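PDB 2WGP: DUAL specificity protein phosphatase 14 from Homo sapiens, which removes phosphate from tyrosine, serine and threonine residues of proteins, inactivating the MAP kinases ERK, JNK and p38 and damping T-cell receptor signalling through TAB1. Local coordinates for residues G24-I29 with R50-I55; G38-A41 with H45-Q48; Q156-E161 with V170-T175. All coordinates share one frame; numbering follows the deposited sequence.

Contact 1: G24-I29 with R50-I55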
ATOM      1  N   GLY A  24      -6.026 -27.164  30.197  1.00 33.27           N
ATOM      2  CA  GLY A  24      -5.300 -26.329  29.222  1.00 31.27           C
ATOM      3  C   GLY A  24      -6.053 -26.267  27.896  1.00 28.86           C
ATOM      4  O   GLY A  24      -6.560 -27.271  27.418  1.00 29.07           O
ATOM      5  N   GLY A  25      -6.127 -25.075  27.310  1.00 26.82           N
ATOM      6  CA  GLY A  25      -6.744 -24.868  26.016  1.00 26.40           C
ATOM      7  C   GLY A  25      -8.241 -24.631  25.995  1.00 25.30           C
ATOM      8  O   GLY A  25      -8.793 -24.552  24.930  1.00 24.97           O
ATOM      9  N   ILE A  26      -8.896 -24.544  27.159  1.00 24.91           N
ATOM     10  CA  ILE A  26     -10.313 -24.172  27.238  1.00 25.84           C
ATOM     11  C   ILE A  26     -10.571 -23.266  28.457  1.00 25.74           C
ATOM     12  O   ILE A  26      -9.929 -23.399  29.518  1.00 26.54           O
ATOM     13  CB  ILE A  26     -11.241 -25.433  27.265  1.00 25.91           C
ATOM     14  CG1 ILE A  26     -12.741 -25.039  27.191  1.00 25.97           C
ATOM     15  CG2 ILE A  26     -10.921 -26.288  28.528  1.00 26.30           C
ATOM     16  CD1 ILE A  26     -13.676 -26.166  26.714  1.00 27.12           C
ATOM     17  N   ALA A  27     -11.452 -22.291  28.276  1.00 25.04           N
ATOM     18  CA  ALA A  27     -11.815 -21.359  29.348  1.00 25.12           C
ATOM     19  C   ALA A  27     -13.291 -21.076  29.260  1.00 24.97           C
ATOM     20  O   ALA A  27     -13.811 -20.880  28.154  1.00 24.25           O
ATOM     21  CB  ALA A  27     -11.032 -20.052  29.228  1.00 25.08           C
ATOM     22  N   GLN A  28     -13.950 -21.014  30.417  1.00 24.61           N
ATOM     23  CA  GLN A  28     -15.337 -20.602  30.472  1.00 25.91           C
ATOM     24  C   GLN A  28     -15.454 -19.082  30.532  1.00 25.54           C
ATOM     25  O   GLN A  28     -14.785 -18.427  31.350  1.00 25.07           O
ATOM     26  CB  GLN A  28     -16.027 -21.207  31.691  1.00 26.19           C
ATOM     27  CG  GLN A  28     -17.538 -21.096  31.600  1.00 27.15           C
ATOM     28  CD  GLN A  28     -18.235 -21.951  32.626  1.00 29.01           C
ATOM     29  OE1 GLN A  28     -17.606 -22.524  33.507  1.00 30.21           O
ATOM     30  NE2 GLN A  28     -19.553 -22.045  32.508  1.00 30.93           N
ATOM     31  N   ILE A  29     -16.300 -18.533  29.661  1.00 25.34           N
ATOM     32  CA  ILE A  29     -16.576 -17.073  29.602  1.00 25.73           C
ATOM     33  C   ILE A  29     -17.905 -16.728  30.269  1.00 25.75           C
ATOM     34  O   ILE A  29     -17.986 -15.788  31.056  1.00 26.10           O
ATOM     35  CB  ILE A  29     -16.586 -16.559  28.116  1.00 26.08           C
ATOM     36  CG1 ILE A  29     -15.294 -16.968  27.380  1.00 25.41           C
ATOM     37  CG2 ILE A  29     -16.798 -15.017  28.046  1.00 25.42           C
ATOM     38  CD1 ILE A  29     -13.968 -16.828  28.167  1.00 26.77           C
ATOM     39  N   ARG A  50     -18.695 -30.252  30.306  1.00 30.83           N
ATOM     40  CA  ARG A  50     -19.084 -28.834  30.383  1.00 30.44           C
ATOM     41  C   ARG A  50     -20.481 -28.542  29.849  1.00 30.34           C
ATOM     42  O   ARG A  50     -20.884 -27.378  29.784  1.00 30.06           O
ATOM     43  CB  ARG A  50     -18.049 -27.994  29.627  1.00 30.77           C
ATOM     44  CG  ARG A  50     -16.753 -27.886  30.407  1.00 31.96           C
ATOM     45  CD  ARG A  50     -15.546 -27.729  29.508  1.00 34.87           C
ATOM     46  NE  ARG A  50     -14.348 -27.549  30.325  1.00 36.41           N
ATOM     47  CZ  ARG A  50     -13.736 -28.522  31.000  1.00 37.69           C
ATOM     48  NH1 ARG A  50     -14.159 -29.784  30.924  1.00 36.99           N
ATOM     49  NH2 ARG A  50     -12.672 -28.226  31.742  1.00 37.41           N
ATOM     50  N   GLY A  51     -21.204 -29.590  29.444  1.00 29.59           N
ATOM     51  CA  GLY A  51     -22.535 -29.438  28.865  1.00 29.29           C
ATOM     52  C   GLY A  51     -22.564 -28.769  27.501  1.00 28.12           C
ATOM     53  O   GLY A  51     -23.595 -28.244  27.088  1.00 27.85           O
ATOM     54  N   ILE A  52     -21.441 -28.824  26.792  1.00 28.12           N
ATOM     55  CA  ILE A  52     -21.309 -28.230  25.465  1.00 27.52           C
ATOM     56  C   ILE A  52     -22.135 -29.042  24.462  1.00 27.06           C
ATOM     57  O   ILE A  52     -22.054 -30.273  24.409  1.00 26.31           O
ATOM     58  CB  ILE A  52     -19.816 -28.077  25.036  1.00 27.80           C
ATOM     59  CG1 ILE A  52     -19.140 -26.987  25.895  1.00 28.51           C
ATOM     60  CG2 ILE A  52     -19.685 -27.720  23.508  1.00 26.50           C
ATOM     61  CD1 ILE A  52     -17.623 -27.023  25.921  1.00 28.21           C
ATOM     62  N   THR A  53     -22.977 -28.328  23.727  1.00 26.19           N
ATOM     63  CA  THR A  53     -23.877 -28.917  22.741  1.00 25.56           C
ATOM     64  C   THR A  53     -23.596 -28.417  21.312  1.00 25.59           C
ATOM     65  O   THR A  53     -24.020 -29.043  20.337  1.00 25.01           O
ATOM     66  CB  THR A  53     -25.343 -28.588  23.104  1.00 25.59           C
ATOM     67  OG1 THR A  53     -25.501 -27.167  23.192  1.00 24.68           O
ATOM     68  CG2 THR A  53     -25.722 -29.245  24.441  1.00 24.59           C
ATOM     69  N   CYS A  54     -22.898 -27.280  21.208  1.00 25.37           N
ATOM     70  CA  CYS A  54     -22.629 -26.640  19.938  1.00 25.46           C
ATOM     71  C   CYS A  54     -21.174 -26.216  19.862  1.00 24.96           C
ATOM     72  O   CYS A  54     -20.626 -25.631  20.824  1.00 24.83           O
ATOM     73  CB  CYS A  54     -23.518 -25.425  19.775  1.00 25.25           C
ATOM     74  SG  CYS A  54     -23.286 -24.510  18.241  1.00 28.73           S
ATOM     75  N   ILE A  55     -20.536 -26.568  18.748  1.00 24.39           N
ATOM     76  CA  ILE A  55     -19.146 -26.184  18.475  1.00 24.73           C
ATOM     77  C   ILE A  55     -19.083 -25.247  17.260  1.00 24.58           C
ATOM     78  O   ILE A  55     -19.471 -25.618  16.131  1.00 24.68           O
ATOM     79  CB  ILE A  55     -18.229 -27.419  18.222  1.00 24.29           C
ATOM     80  CG1 ILE A  55     -18.254 -28.385  19.418  1.00 26.07           C
ATOM     81  CG2 ILE A  55     -16.785 -26.985  17.938  1.00 25.04           C
ATOM     82  CD1 ILE A  55     -17.472 -29.701  19.178  1.00 25.72           C
TER

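Contact 2: G38-A41 with H45-Q48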
ATOM      1  N   GLY A  38      -8.118 -25.506  19.137  1.00 31.49           N
ATOM      2  CA  GLY A  38      -8.739 -26.563  18.315  1.00 32.73           C
ATOM      3  C   GLY A  38      -8.519 -27.946  18.899  1.00 32.99           C
ATOM      4  O   GLY A  38      -9.389 -28.791  18.813  1.00 33.18           O
ATOM      5  N   SER A  39      -7.372 -28.148  19.530  1.00 34.78           N
ATOM      6  CA  SER A  39      -7.042 -29.420  20.197  1.00 35.70           C
ATOM      7  C   SER A  39      -8.092 -29.974  21.181  1.00 35.76           C
ATOM      8  O   SER A  39      -8.268 -31.198  21.247  1.00 36.27           O
ATOM      9  CB  SER A  39      -5.675 -29.320  20.897  1.00 36.23           C
ATOM     10  OG  SER A  39      -5.773 -28.755  22.205  1.00 38.03           O
ATOM     11  N   VAL A  40      -8.778 -29.098  21.928  1.00 34.96           N
ATOM     12  CA  VAL A  40      -9.799 -29.510  22.898  1.00 34.99           C
ATOM     13  C   VAL A  40     -11.112 -29.854  22.200  1.00 34.66           C
ATOM     14  O   VAL A  40     -11.958 -30.560  22.761  1.00 34.63           O
ATOM     15  CB  VAL A  40     -10.098 -28.424  24.004  1.00 34.68           C
ATOM     16  CG1 VAL A  40      -8.808 -28.003  24.714  1.00 35.77           C
ATOM     17  CG2 VAL A  40     -10.833 -27.202  23.428  1.00 34.49           C
ATOM     18  N   ALA A  41     -11.272 -29.337  20.981  1.00 34.49           N
ATOM     19  CA  ALA A  41     -12.534 -29.450  20.269  1.00 35.28           C
ATOM     20  C   ALA A  41     -12.893 -30.912  19.953  1.00 35.04           C
ATOM     21  O   ALA A  41     -14.070 -31.236  19.951  1.00 35.78           O
ATOM     22  CB  ALA A  41     -12.517 -28.600  19.027  1.00 35.35           C
ATOM     23  N   HIS A  45     -15.364 -36.173  25.750  1.00 33.08           N
ATOM     24  CA  HIS A  45     -15.585 -36.237  27.200  1.00 33.36           C
ATOM     25  C   HIS A  45     -15.429 -34.892  27.904  1.00 32.40           C
ATOM     26  O   HIS A  45     -16.217 -34.576  28.785  1.00 31.70           O
ATOM     27  CB  HIS A  45     -14.626 -37.235  27.854  1.00 34.26           C
ATOM     28  CG  HIS A  45     -14.934 -37.500  29.294  1.00 37.60           C
ATOM     29  ND1 HIS A  45     -15.825 -38.476  29.702  1.00 40.39           N
ATOM     30  CD2 HIS A  45     -14.486 -36.904  30.427  1.00 39.04           C
ATOM     31  CE1 HIS A  45     -15.906 -38.472  31.022  1.00 40.64           C
ATOM     32  NE2 HIS A  45     -15.101 -37.530  31.487  1.00 41.14           N
ATOM     33  N   LEU A  46     -14.388 -34.139  27.543  1.00 31.16           N
ATOM     34  CA  LEU A  46     -14.141 -32.815  28.118  1.00 31.27           C
ATOM     35  C   LEU A  46     -15.297 -31.862  27.825  1.00 30.52           C
ATOM     36  O   LEU A  46     -15.750 -31.129  28.707  1.00 30.50           O
ATOM     37  CB  LEU A  46     -12.822 -32.235  27.564  1.00 31.64           C
ATOM     38  CG  LEU A  46     -12.317 -30.889  28.103  1.00 33.53           C
ATOM     39  CD1 LEU A  46     -11.416 -31.121  29.291  1.00 36.33           C
ATOM     40  CD2 LEU A  46     -11.549 -30.126  27.025  1.00 34.11           C
ATOM     41  N   LEU A  47     -15.785 -31.867  26.590  1.00 29.29           N
ATOM     42  CA  LEU A  47     -16.876 -30.980  26.214  1.00 29.09           C
ATOM     43  C   LEU A  47     -18.220 -31.400  26.851  1.00 29.00           C
ATOM     44  O   LEU A  47     -18.980 -30.541  27.326  1.00 28.88           O
ATOM     45  CB  LEU A  47     -16.997 -30.890  24.691  1.00 28.91           C
ATOM     46  CG  LEU A  47     -15.753 -30.450  23.899  1.00 29.57           C
ATOM     47  CD1 LEU A  47     -16.115 -30.358  22.447  1.00 29.27           C
ATOM     48  CD2 LEU A  47     -15.145 -29.122  24.388  1.00 28.55           C
ATOM     49  N   GLN A  48     -18.503 -32.703  26.877  1.00 29.01           N
ATOM     50  CA  GLN A  48     -19.702 -33.228  27.556  1.00 29.83           C
ATOM     51  C   GLN A  48     -19.717 -32.856  29.040  1.00 29.80           C
ATOM     52  O   GLN A  48     -20.752 -32.461  29.579  1.00 29.03           O
ATOM     53  CB  GLN A  48     -19.801 -34.746  27.383  1.00 30.47           C
ATOM     54  CG  GLN A  48     -20.160 -35.165  25.966  1.00 33.44           C
ATOM     55  CD  GLN A  48     -20.399 -36.666  25.831  1.00 37.35           C
ATOM     56  OE1 GLN A  48     -19.593 -37.495  26.293  1.00 40.70           O
ATOM     57  NE2 GLN A  48     -21.509 -37.021  25.208  1.00 37.94           N
TER

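Contact 3: Q156-E161 with V170-T175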
ATOM      1  N   GLN A 156     -12.171  -3.921  13.640  1.00 22.86           N
ATOM      2  CA  GLN A 156     -13.518  -4.403  13.367  1.00 23.40           C
ATOM      3  C   GLN A 156     -14.368  -4.416  14.630  1.00 23.15           C
ATOM      4  O   GLN A 156     -15.540  -4.027  14.595  1.00 24.67           O
ATOM      5  CB  GLN A 156     -13.460  -5.776  12.686  1.00 22.59           C
ATOM      6  CG  GLN A 156     -12.810  -5.745  11.299  1.00 23.86           C
ATOM      7  CD  GLN A 156     -12.737  -7.102  10.628  1.00 24.13           C
ATOM      8  OE1 GLN A 156     -13.758  -7.787  10.489  1.00 23.81           O
ATOM      9  NE2 GLN A 156     -11.533  -7.487  10.157  1.00 26.70           N
ATOM     10  N   LEU A 157     -13.785  -4.849  15.756  1.00 23.84           N
ATOM     11  CA  LEU A 157     -14.480  -4.790  17.057  1.00 23.41           C
ATOM     12  C   LEU A 157     -14.870  -3.367  17.460  1.00 22.63           C
ATOM     13  O   LEU A 157     -15.947  -3.151  18.026  1.00 21.77           O
ATOM     14  CB  LEU A 157     -13.596  -5.383  18.167  1.00 23.51           C
ATOM     15  CG  LEU A 157     -13.515  -6.906  18.209  1.00 23.27           C
ATOM     16  CD1 LEU A 157     -12.416  -7.337  19.134  1.00 21.74           C
ATOM     17  CD2 LEU A 157     -14.866  -7.540  18.567  1.00 22.81           C
ATOM     18  N   ILE A 158     -13.980  -2.415  17.188  1.00 22.53           N
ATOM     19  CA  ILE A 158     -14.200  -0.999  17.525  1.00 22.62           C
ATOM     20  C   ILE A 158     -15.371  -0.437  16.721  1.00 22.76           C
ATOM     21  O   ILE A 158     -16.212   0.268  17.264  1.00 21.31           O
ATOM     22  CB  ILE A 158     -12.935  -0.127  17.321  1.00 22.87           C
ATOM     23  CG1 ILE A 158     -11.906  -0.411  18.419  1.00 22.00           C
ATOM     24  CG2 ILE A 158     -13.319   1.388  17.332  1.00 21.18           C
ATOM     25  CD1 ILE A 158     -10.434   0.048  18.107  1.00 21.15           C
ATOM     26  N   ASP A 159     -15.416  -0.764  15.428  1.00 23.63           N
ATOM     27  CA  ASP A 159     -16.560  -0.390  14.587  1.00 23.89           C
ATOM     28  C   ASP A 159     -17.857  -0.992  15.120  1.00 23.15           C
ATOM     29  O   ASP A 159     -18.850  -0.292  15.223  1.00 22.53           O
ATOM     30  CB  ASP A 159     -16.342  -0.783  13.107  1.00 24.40           C
ATOM     31  CG  ASP A 159     -17.383  -0.150  12.185  1.00 26.09           C
ATOM     32  OD1 ASP A 159     -18.522  -0.649  12.148  1.00 25.90           O
ATOM     33  OD2 ASP A 159     -17.078   0.861  11.517  1.00 25.81           O
ATOM     34  N   TYR A 160     -17.835  -2.277  15.469  1.00 23.24           N
ATOM     35  CA  TYR A 160     -19.022  -2.977  15.986  1.00 23.61           C
ATOM     36  C   TYR A 160     -19.487  -2.384  17.315  1.00 23.66           C
ATOM     37  O   TYR A 160     -20.685  -2.179  17.518  1.00 23.40           O
ATOM     38  CB  TYR A 160     -18.720  -4.456  16.161  1.00 23.60           C
ATOM     39  CG  TYR A 160     -19.911  -5.349  16.456  1.00 25.28           C
ATOM     40  CD1 TYR A 160     -21.021  -5.392  15.591  1.00 25.98           C
ATOM     41  CD2 TYR A 160     -19.904  -6.196  17.569  1.00 24.72           C
ATOM     42  CE1 TYR A 160     -22.080  -6.244  15.827  1.00 24.68           C
ATOM     43  CE2 TYR A 160     -20.976  -7.030  17.834  1.00 26.13           C
ATOM     44  CZ  TYR A 160     -22.054  -7.055  16.954  1.00 26.63           C
ATOM     45  OH  TYR A 160     -23.071  -7.915  17.220  1.00 28.14           O
ATOM     46  N   GLU A 161     -18.530  -2.071  18.195  1.00 23.42           N
ATOM     47  CA  GLU A 161     -18.847  -1.371  19.444  1.00 23.63           C
ATOM     48  C   GLU A 161     -19.564  -0.047  19.171  1.00 23.68           C
ATOM     49  O   GLU A 161     -20.567   0.268  19.818  1.00 24.05           O
ATOM     50  CB  GLU A 161     -17.600  -1.100  20.265  1.00 23.47           C
ATOM     51  CG  GLU A 161     -17.961  -0.493  21.664  1.00 21.64           C
ATOM     52  CD  GLU A 161     -16.792   0.028  22.463  1.00 23.42           C
ATOM     53  OE1 GLU A 161     -15.740   0.349  21.877  1.00 21.84           O
ATOM     54  OE2 GLU A 161     -16.935   0.111  23.721  1.00 23.26           O
ATOM     55  N   VAL A 170     -12.155   1.772  23.275  1.00 23.72           N
ATOM     56  CA  VAL A 170     -10.787   1.459  22.848  1.00 24.10           C
ATOM     57  C   VAL A 170     -10.537   2.198  21.533  1.00 24.49           C
ATOM     58  O   VAL A 170     -11.412   2.251  20.668  1.00 24.77           O
ATOM     59  CB  VAL A 170     -10.599  -0.064  22.607  1.00 24.35           C
ATOM     60  CG1 VAL A 170      -9.166  -0.385  22.138  1.00 24.16           C
ATOM     61  CG2 VAL A 170     -10.952  -0.847  23.876  1.00 24.76           C
ATOM     62  N   LYS A 171      -9.343   2.756  21.402  1.00 24.30           N
ATOM     63  CA  LYS A 171      -8.901   3.505  20.236  1.00 25.13           C
ATOM     64  C   LYS A 171      -7.640   2.855  19.686  1.00 23.52           C
ATOM     65  O   LYS A 171      -6.823   2.340  20.445  1.00 22.35           O
ATOM     66  CB  LYS A 171      -8.524   4.926  20.640  1.00 26.15           C
ATOM     67  CG  LYS A 171      -9.342   5.996  19.978  1.00 31.42           C
ATOM     68  CD  LYS A 171      -9.400   7.291  20.813  1.00 36.41           C
ATOM     69  CE  LYS A 171      -8.129   8.152  20.688  1.00 38.84           C
ATOM     70  NZ  LYS A 171      -8.503   9.606  20.630  1.00 39.77           N
ATOM     71  N   MET A 172      -7.473   2.929  18.374  1.00 23.74           N
ATOM     72  CA  MET A 172      -6.223   2.507  17.735  1.00 23.00           C
ATOM     73  C   MET A 172      -5.246   3.682  17.828  1.00 22.53           C
ATOM     74  O   MET A 172      -5.592   4.828  17.526  1.00 21.25           O
ATOM     75  CB  MET A 172      -6.472   2.077  16.289  1.00 23.23           C
ATOM     76  CG  MET A 172      -7.505   0.955  16.154  1.00 24.01           C
ATOM     77  SD  MET A 172      -7.063  -0.624  16.910  1.00 24.39           S
ATOM     78  CE  MET A 172      -5.689  -1.138  15.931  1.00 25.39           C
ATOM     79  N   VAL A 173      -4.038   3.375  18.282  1.00 22.50           N
ATOM     80  CA  VAL A 173      -3.001   4.368  18.493  1.00 22.89           C
ATOM     81  C   VAL A 173      -1.705   3.904  17.824  1.00 23.36           C
ATOM     82  O   VAL A 173      -1.426   2.705  17.740  1.00 22.45           O
ATOM     83  CB  VAL A 173      -2.782   4.665  19.997  1.00 23.71           C
ATOM     84  CG1 VAL A 173      -4.101   5.248  20.644  1.00 22.82           C
ATOM     85  CG2 VAL A 173      -2.257   3.431  20.742  1.00 22.36           C
ATOM     86  N   GLN A 174      -0.952   4.873  17.311  1.00 23.88           N
ATOM     87  CA  GLN A 174       0.310   4.613  16.674  1.00 25.25           C
ATOM     88  C   GLN A 174       1.414   4.584  17.716  1.00 25.16           C
ATOM     89  O   GLN A 174       1.590   5.540  18.484  1.00 24.72           O
ATOM     90  CB  GLN A 174       0.629   5.703  15.654  1.00 26.33           C
ATOM     91  CG  GLN A 174       2.003   5.558  15.029  1.00 30.27           C
ATOM     92  CD  GLN A 174       2.043   4.425  14.063  1.00 33.59           C
ATOM     93  OE1 GLN A 174       1.309   4.433  13.078  1.00 39.26           O
ATOM     94  NE2 GLN A 174       2.879   3.425  14.336  1.00 37.02           N
ATOM     95  N   THR A 175       2.164   3.492  17.717  1.00 23.78           N
ATOM     96  CA  THR A 175       3.322   3.340  18.579  1.00 23.68           C
ATOM     97  C   THR A 175       4.522   3.170  17.657  1.00 24.07           C
ATOM     98  O   THR A 175       4.347   2.995  16.442  1.00 23.48           O
ATOM     99  CB  THR A 175       3.186   2.125  19.533  1.00 23.67           C
ATOM    100  OG1 THR A 175       3.520   0.920  18.836  1.00 21.43           O
ATOM    101  CG2 THR A 175       1.775   2.022  20.119  1.00 21.84           C
TER

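Contact 1: G24-I29 with R50-I55
I26 lays its methyls against CD and the guanidinium end of R50, a worked example of how an arginine can serve as a hydrocarbon wall and a polar anchor at once. The delta methyl of I26 does most of the touching: its CD1 lies 3.7 Å from CD of R50 and comes obliquely to the guanidinium. The second branch, CG2, lies 4.1 Å from NE of R50, so two branches of the isoleucine lie against R50 between CD and the guanidinium, the two side chains running past one another in opposite directions. The same delta methyl also touches I52, I26 CD1 to I52 CD1 at 4.1 Å.

Torsions explain the reach. With CG1 of I26 anti to the backbone N (chi1 -174°) and the chain again extended at chi2, CD1 is carried well out from the edge strand 26-28. R50 is extended from CG to NE. G51, at positive phi, closes the preceding helix with a Schellman motif and lets the chain swing round to I52, which leads into strand 54-57. L47 and L107 also touch I26.

Were I26 replaced by an alanine, CD of R50 and CD1 of I52 would probably lose the methyl between them and strand 26-28, and a gap would be likely to open there. No hydrogen bond crosses between 24-29 and 50-55, which implies an association held by dispersion and apolar burial, while one nitrogen of the guanidinium, NH1, bonds the carbonyl O of L46.

Contact 2: G38-A41 with H45-Q48
V40 and L46 carry the apolar side of this helix-to-helix contact, with L47 pressing beside them onto backbone. V40 has the most surface covered. It offers the root of its side chain: CB lies 3.8 Å from CD2 of L46, and the neighbouring branch CG1 stands 4.2 Å from the same methyl, the two side chains crossing obliquely. One leucine methyl thus rests against the branch point of the valine. L46 gets there with CG anti to its own backbone N (chi1 -176°), and it also touches I23 near the start of the modelled chain.

L47 behaves differently, for it reaches carbonyl oxygens instead of side chains. Its CD1 sits 3.3 Å from the O of A41, a close approach of a methyl to a carbonyl, while CD2 is 3.9 Å from the O of V40. The two branches are therefore spread over successive carbonyls of helix 38-41. A41 takes part through its carbonyl group; its CB points away from the second helix and packs on H109. Beyond this contact, L47 continues onto L107, I52 and F70, tying helix 44-49 to the sheet.

Within the short, weakly bonded helix 38-41, A41 N bonds G38 O at 2.9 Å. N43, in the short link, bonds the backbone N of L46 through its side-chain oxygen OD1, and G38 is joined by backbone bonding to A111, next to the catalytic C110. The arrangement is one of two short helices, 38-41 and 44-49, following strand 33-36 and packed by A41 and L47 on strand 106-109 of the central sheet of the dual-specificity phosphatase domain.

Contact 3: Q156-E161 with V170-T175
I158 meets M172 and V170 by apolar contact between helix 151-165 and the segment leading into strand 172-175, and it supplies most of the helix's share. Its CD1 is 3.6 Å from CG of M172, with the sulfur SD at the same distance, so one methyl bears on both atoms of a thioether arm set at a slant to it. The bends of the methionine at chi2 and chi3 present CG and SD to the methyl and carry CE away from it. V170 adds a looser touch, CG1 to I158 CD1 at 4.2 Å.

Side chain to backbone is the second kind. The carbonyl O of V170 faces the isoleucine's hydrocarbon: CG1 and CD1 of I158 both approach it at 3.5 Å, and CG2 follows at 3.9 Å.

Polar groups come near without bonding across the segments. E161 OE1 stays 4.1 Å from the backbone N of V170; the carboxylate is engaged next door, where its OE2 takes hydrogen bonds from T169 OG1 and L133 N.

Outward from the contact, the face of the helix bearing L157 and Y160 packs on helix 116-129, while strand 172-175 pairs with 178-181 in a two-stranded antiparallel hairpin. M172 and Q174 also make backbone hydrogen bonds to a second subunit, so I158 joins the helical side of the domain to a hairpin that takes part in the assembly.

Overall arrangement
Contacts 1 and 2 form one neighbourhood, their centres about 7 Å apart, whereas contact 3 lies on the opposite side of the chain's centre, about 28 and 32 Å from them, centre to centre. In sequence, both segments of contact 2 fall between those of contact 1, and contact 3 follows far downstream. Helix 44-49 links the first two: it leads into strand 54-57, and a probable hydrogen bond joins I52 N to L47 O. Together they border the five-stranded sheet, close to but not touching the catalytic C110. Contact 3 instead attaches the hairpin 172-181 to helix 151-165, in a region that touches other subunits, whereas no other chain touches contacts 1 and 2.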